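Local structure of Ras-related protein Rab-7L1 (Homo sapiens, 6HH2) at residues T74-A87 against D108-P122. The protein binds GTP and GDP as a Rab-family small GTPase, regulates vesicle traffic between lysosomes and the Golgi, and recruits and stimulates the kinase LRRK2. The protein carries 4 engineered substitutions. Residues are numbered along the deposited sequence; the frame is centred on the assembly and turned at random.
Engineered in segment 74-87: A87 (natural residue Cys).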
# COMPACT_ATOMS: atom_id res chain seq x y z
N THR A 74 -11.85 -7.85 5.39
CA THR A 74 -12.02 -6.39 5.18
C THR A 74 -11.97 -5.62 6.51
O THR A 74 -12.68 -4.63 6.68
CB THR A 74 -13.32 -6.03 4.43
OG1 THR A 74 -13.66 -7.03 3.44
CG2 THR A 74 -13.13 -4.64 3.74
N SER A 75 -11.16 -6.07 7.47
CA SER A 75 -11.06 -5.40 8.77
C SER A 75 -9.71 -5.79 9.34
O SER A 75 -9.46 -6.98 9.53
CB SER A 75 -12.16 -5.88 9.73
OG SER A 75 -12.01 -5.18 10.95
N MET A 76 -8.85 -4.81 9.60
CA MET A 76 -7.48 -5.09 10.00
C MET A 76 -7.40 -5.42 11.48
O MET A 76 -8.12 -4.85 12.30
CB MET A 76 -6.63 -3.85 9.75
CG MET A 76 -6.55 -3.52 8.27
SD MET A 76 -5.55 -2.07 7.98
CE MET A 76 -6.41 -0.79 8.80
N THR A 77 -6.50 -6.34 11.83
CA THR A 77 -6.25 -6.63 13.22
C THR A 77 -5.15 -5.74 13.79
O THR A 77 -4.30 -5.21 13.05
CB THR A 77 -5.80 -8.09 13.41
OG1 THR A 77 -4.62 -8.33 12.61
CG2 THR A 77 -6.96 -9.09 13.02
N ARG A 78 -5.19 -5.59 15.11
CA ARG A 78 -4.26 -4.66 15.79
C ARG A 78 -2.79 -4.97 15.54
O ARG A 78 -2.01 -4.05 15.27
CB ARG A 78 -4.56 -4.58 17.27
CG ARG A 78 -3.66 -3.58 18.01
CD ARG A 78 -4.11 -3.44 19.44
NE ARG A 78 -5.51 -3.01 19.52
CZ ARG A 78 -6.52 -3.83 19.83
NH1 ARG A 78 -6.29 -5.13 20.11
NH2 ARG A 78 -7.78 -3.36 19.88
N LEU A 79 -2.35 -6.23 15.64
CA LEU A 79 -0.93 -6.49 15.36
C LEU A 79 -0.56 -6.08 13.93
O LEU A 79 0.54 -5.58 13.67
CB LEU A 79 -0.60 -7.97 15.60
CG LEU A 79 -0.63 -8.38 17.05
CD1 LEU A 79 -0.24 -9.89 17.16
CD2 LEU A 79 0.33 -7.51 17.87
N TYR A 80 -1.48 -6.27 12.98
CA TYR A 80 -1.24 -5.87 11.61
C TYR A 80 -1.14 -4.34 11.48
O TYR A 80 -0.18 -3.83 10.88
CB TYR A 80 -2.36 -6.44 10.73
CG TYR A 80 -2.17 -6.01 9.31
CD1 TYR A 80 -1.27 -6.64 8.46
CD2 TYR A 80 -2.90 -4.92 8.80
CE1 TYR A 80 -1.09 -6.23 7.15
CE2 TYR A 80 -2.73 -4.47 7.52
CZ TYR A 80 -1.83 -5.14 6.68
OH TYR A 80 -1.68 -4.68 5.41
N TYR A 81 -2.16 -3.59 11.95
CA TYR A 81 -2.17 -2.16 11.59
C TYR A 81 -1.32 -1.29 12.51
O TYR A 81 -0.97 -0.18 12.10
CB TYR A 81 -3.62 -1.59 11.50
CG TYR A 81 -4.42 -1.56 12.80
CD1 TYR A 81 -4.09 -0.70 13.85
CD2 TYR A 81 -5.51 -2.43 13.00
CE1 TYR A 81 -4.80 -0.70 15.05
CE2 TYR A 81 -6.25 -2.38 14.15
CZ TYR A 81 -5.89 -1.56 15.22
OH TYR A 81 -6.60 -1.53 16.40
N ARG A 82 -0.94 -1.74 13.69
CA ARG A 82 -0.39 -0.83 14.69
C ARG A 82 0.88 -0.17 14.18
O ARG A 82 1.71 -0.79 13.50
CB ARG A 82 -0.14 -1.54 16.03
CG ARG A 82 0.87 -2.68 15.98
CD ARG A 82 1.00 -3.30 17.41
NE ARG A 82 2.11 -4.25 17.43
CZ ARG A 82 2.54 -4.86 18.53
NH1 ARG A 82 1.96 -4.60 19.69
NH2 ARG A 82 3.55 -5.72 18.44
N ASP A 83 0.98 1.13 14.45
CA ASP A 83 2.20 1.93 14.19
C ASP A 83 2.50 2.14 12.71
O ASP A 83 3.63 2.50 12.35
CB ASP A 83 3.41 1.34 14.92
CG ASP A 83 3.18 1.20 16.41
OD1 ASP A 83 2.79 2.20 17.03
OD2 ASP A 83 3.34 0.07 16.96
N ALA A 84 1.55 1.91 11.83
CA ALA A 84 1.79 2.11 10.40
C ALA A 84 1.87 3.60 10.08
O ALA A 84 1.25 4.44 10.74
CB ALA A 84 0.68 1.51 9.55
N SER A 85 2.67 3.92 9.05
CA SER A 85 2.84 5.28 8.56
C SER A 85 2.05 5.58 7.31
O SER A 85 1.89 6.76 6.96
CB SER A 85 4.34 5.53 8.30
OG SER A 85 5.02 5.70 9.54
N ALA A 86 1.52 4.59 6.62
CA ALA A 86 0.77 4.81 5.38
C ALA A 86 0.08 3.51 5.03
O ALA A 86 0.46 2.42 5.51
CB ALA A 86 1.68 5.20 4.18
N ALA A 87 -0.92 3.61 4.16
CA ALA A 87 -1.57 2.44 3.61
C ALA A 87 -1.67 2.56 2.10
O ALA A 87 -1.91 3.65 1.56
CB ALA A 87 -2.99 2.30 4.16
N ASP A 108 -12.08 1.47 7.64
CA ASP A 108 -11.45 0.68 8.72
C ASP A 108 -10.12 1.33 9.14
O ASP A 108 -9.88 1.53 10.33
CB ASP A 108 -11.25 -0.76 8.25
CG ASP A 108 -10.72 -1.68 9.38
OD1 ASP A 108 -11.46 -1.88 10.35
OD2 ASP A 108 -9.57 -2.17 9.20
N LEU A 109 -9.30 1.71 8.16
CA LEU A 109 -8.01 2.36 8.47
C LEU A 109 -8.23 3.60 9.34
O LEU A 109 -7.58 3.77 10.38
CB LEU A 109 -7.36 2.76 7.14
CG LEU A 109 -6.08 3.58 7.30
CD1 LEU A 109 -4.91 2.72 7.78
CD2 LEU A 109 -5.66 4.24 5.94
N ASP A 110 -9.15 4.46 8.94
CA ASP A 110 -9.33 5.69 9.69
C ASP A 110 -9.99 5.48 11.04
O ASP A 110 -9.81 6.32 11.93
CB ASP A 110 -10.10 6.69 8.86
CG ASP A 110 -9.33 7.08 7.59
OD1 ASP A 110 -8.06 6.99 7.57
OD2 ASP A 110 -10.04 7.40 6.63
N SER A 111 -10.72 4.37 11.22
CA SER A 111 -11.29 4.06 12.53
C SER A 111 -10.25 3.52 13.50
O SER A 111 -10.50 3.59 14.72
CB SER A 111 -12.42 3.04 12.39
OG SER A 111 -11.96 1.70 12.17
N LYS A 112 -9.11 3.01 13.00
CA LYS A 112 -8.15 2.26 13.81
C LYS A 112 -6.85 2.99 14.08
O LYS A 112 -6.19 2.69 15.08
CB LYS A 112 -7.81 0.91 13.15
CG LYS A 112 -9.03 -0.06 12.95
CD LYS A 112 -9.58 -0.56 14.28
CE LYS A 112 -10.59 -1.70 14.08
NZ LYS A 112 -11.87 -1.31 13.39
N LEU A 113 -6.46 3.92 13.23
CA LEU A 113 -5.08 4.38 13.22
C LEU A 113 -5.01 5.84 12.81
O LEU A 113 -5.67 6.26 11.85
CB LEU A 113 -4.29 3.52 12.22
CG LEU A 113 -2.80 3.71 12.00
CD1 LEU A 113 -2.03 3.33 13.25
CD2 LEU A 113 -2.32 2.94 10.75
N THR A 114 -4.21 6.60 13.55
CA THR A 114 -3.75 7.91 13.11
C THR A 114 -2.23 7.96 13.18
O THR A 114 -1.57 7.07 13.71
CB THR A 114 -4.34 9.05 13.97
OG1 THR A 114 -3.84 8.93 15.30
CG2 THR A 114 -5.87 8.99 13.98
N LEU A 115 -1.65 9.02 12.61
CA LEU A 115 -0.27 9.34 12.89
C LEU A 115 -0.12 9.77 14.35
O LEU A 115 -1.10 10.09 15.02
CB LEU A 115 0.16 10.47 11.98
CG LEU A 115 0.14 10.04 10.50
CD1 LEU A 115 0.43 11.25 9.64
CD2 LEU A 115 1.06 8.87 10.19
N PRO A 116 1.12 9.79 14.86
CA PRO A 116 1.35 10.31 16.23
C PRO A 116 0.71 11.66 16.51
O PRO A 116 0.26 11.91 17.64
CB PRO A 116 2.88 10.39 16.32
CG PRO A 116 3.35 9.29 15.39
CD PRO A 116 2.35 9.26 14.25
N ASN A 117 0.67 12.56 15.52
CA ASN A 117 0.08 13.88 15.72
C ASN A 117 -1.44 13.89 15.67
O ASN A 117 -2.04 14.96 15.79
CB ASN A 117 0.67 14.88 14.72
CG ASN A 117 0.17 14.65 13.29
OD1 ASN A 117 -0.56 13.70 13.01
ND2 ASN A 117 0.61 15.50 12.37
N GLY A 118 -2.08 12.72 15.50
CA GLY A 118 -3.53 12.65 15.48
C GLY A 118 -4.14 12.80 14.11
O GLY A 118 -5.35 12.61 13.98
N GLU A 119 -3.34 13.12 13.09
CA GLU A 119 -3.86 13.28 11.74
C GLU A 119 -3.97 11.93 11.02
O GLU A 119 -3.37 10.93 11.42
CB GLU A 119 -2.96 14.23 10.94
CG GLU A 119 -3.17 15.75 11.29
CD GLU A 119 -4.65 16.15 11.47
OE1 GLU A 119 -5.04 16.68 12.55
OE2 GLU A 119 -5.45 15.92 10.52
N PRO A 120 -4.79 11.87 9.97
CA PRO A 120 -4.98 10.61 9.26
C PRO A 120 -3.69 10.13 8.61
O PRO A 120 -2.84 10.89 8.19
CB PRO A 120 -6.01 10.96 8.18
CG PRO A 120 -6.72 12.21 8.70
CD PRO A 120 -5.65 12.95 9.44
N VAL A 121 -3.55 8.83 8.55
CA VAL A 121 -2.44 8.21 7.85
C VAL A 121 -2.62 8.43 6.34
O VAL A 121 -3.73 8.27 5.84
CB VAL A 121 -2.48 6.72 8.27
CG1 VAL A 121 -1.95 5.73 7.35
CG2 VAL A 121 -1.92 6.58 9.75
N PRO A 122 -1.58 8.76 5.57
CA PRO A 122 -1.76 8.80 4.10
C PRO A 122 -2.22 7.46 3.54
O PRO A 122 -1.78 6.38 3.96
CB PRO A 122 -0.34 9.10 3.57
CG PRO A 122 0.41 9.57 4.69
CD PRO A 122 -0.19 9.06 5.95
O HOH W 1 -7.39 1.05 17.15
O HOH W 2 0.80 5.68 13.02
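Residues 74-87 meet the last turn of helix 96-112 near S75 and D108, whose CA atoms lie 6.1 Å apart, and the CA atoms come closer still at A86 and P122, where the backbone N of A87 donates to P122 O at 2.9 Å. D108 faces the loop before helix 78-81. A near-trans chi1 (-174°) swings its carboxylate out to that loop, where OD2 accepts from M76 N at 2.8 Å. The N-H points almost straight at the oxygen (173°), yet it arrives on the syn side from well out of the carboxylate plane (35°). An aspartate suits this place because its two oxygens divide the work: OD2 grips the loop, while OD1 is shared by K112 NZ, in a salt bridge within the helix in the conformer described here, and, weakly, by S75 OG. The flexible M76 side chain bends at its thioether, placing CE 3.5 Å from L109 CA, while its SD lies at the edge of the Y80 ring. K112 crosses Y81 at about a right angle. K112 CB sits over the Y81 ring centre at 3.7 Å, a CH-pi contact, and the bent aliphatic chain then carries NZ back to D108; R78 CA lies against the opposite face, toward its rim. A water joins Y81 OH to K112 O.

Part of the contact lies at the beta-alpha-beta crossover of the Ras-type P-loop GTPase fold, where strand 86-92 leads into helix 96-112 and the helix end leads on to parallel strand 123-128. A84 and A86 are small enough for branched neighbours to close in: L113 CD2 reaches A84 CB at 3.5 Å, and V121 lays CG1 against A86 CA. L109 CD2 lies 3.7 Å from CB of A87, an engineered residue. In P122 the ring replaces the N-H, and its CD packs 3.3 Å from S85 O, a plain van der Waals contact. A second water bridges A84 O and T114 O.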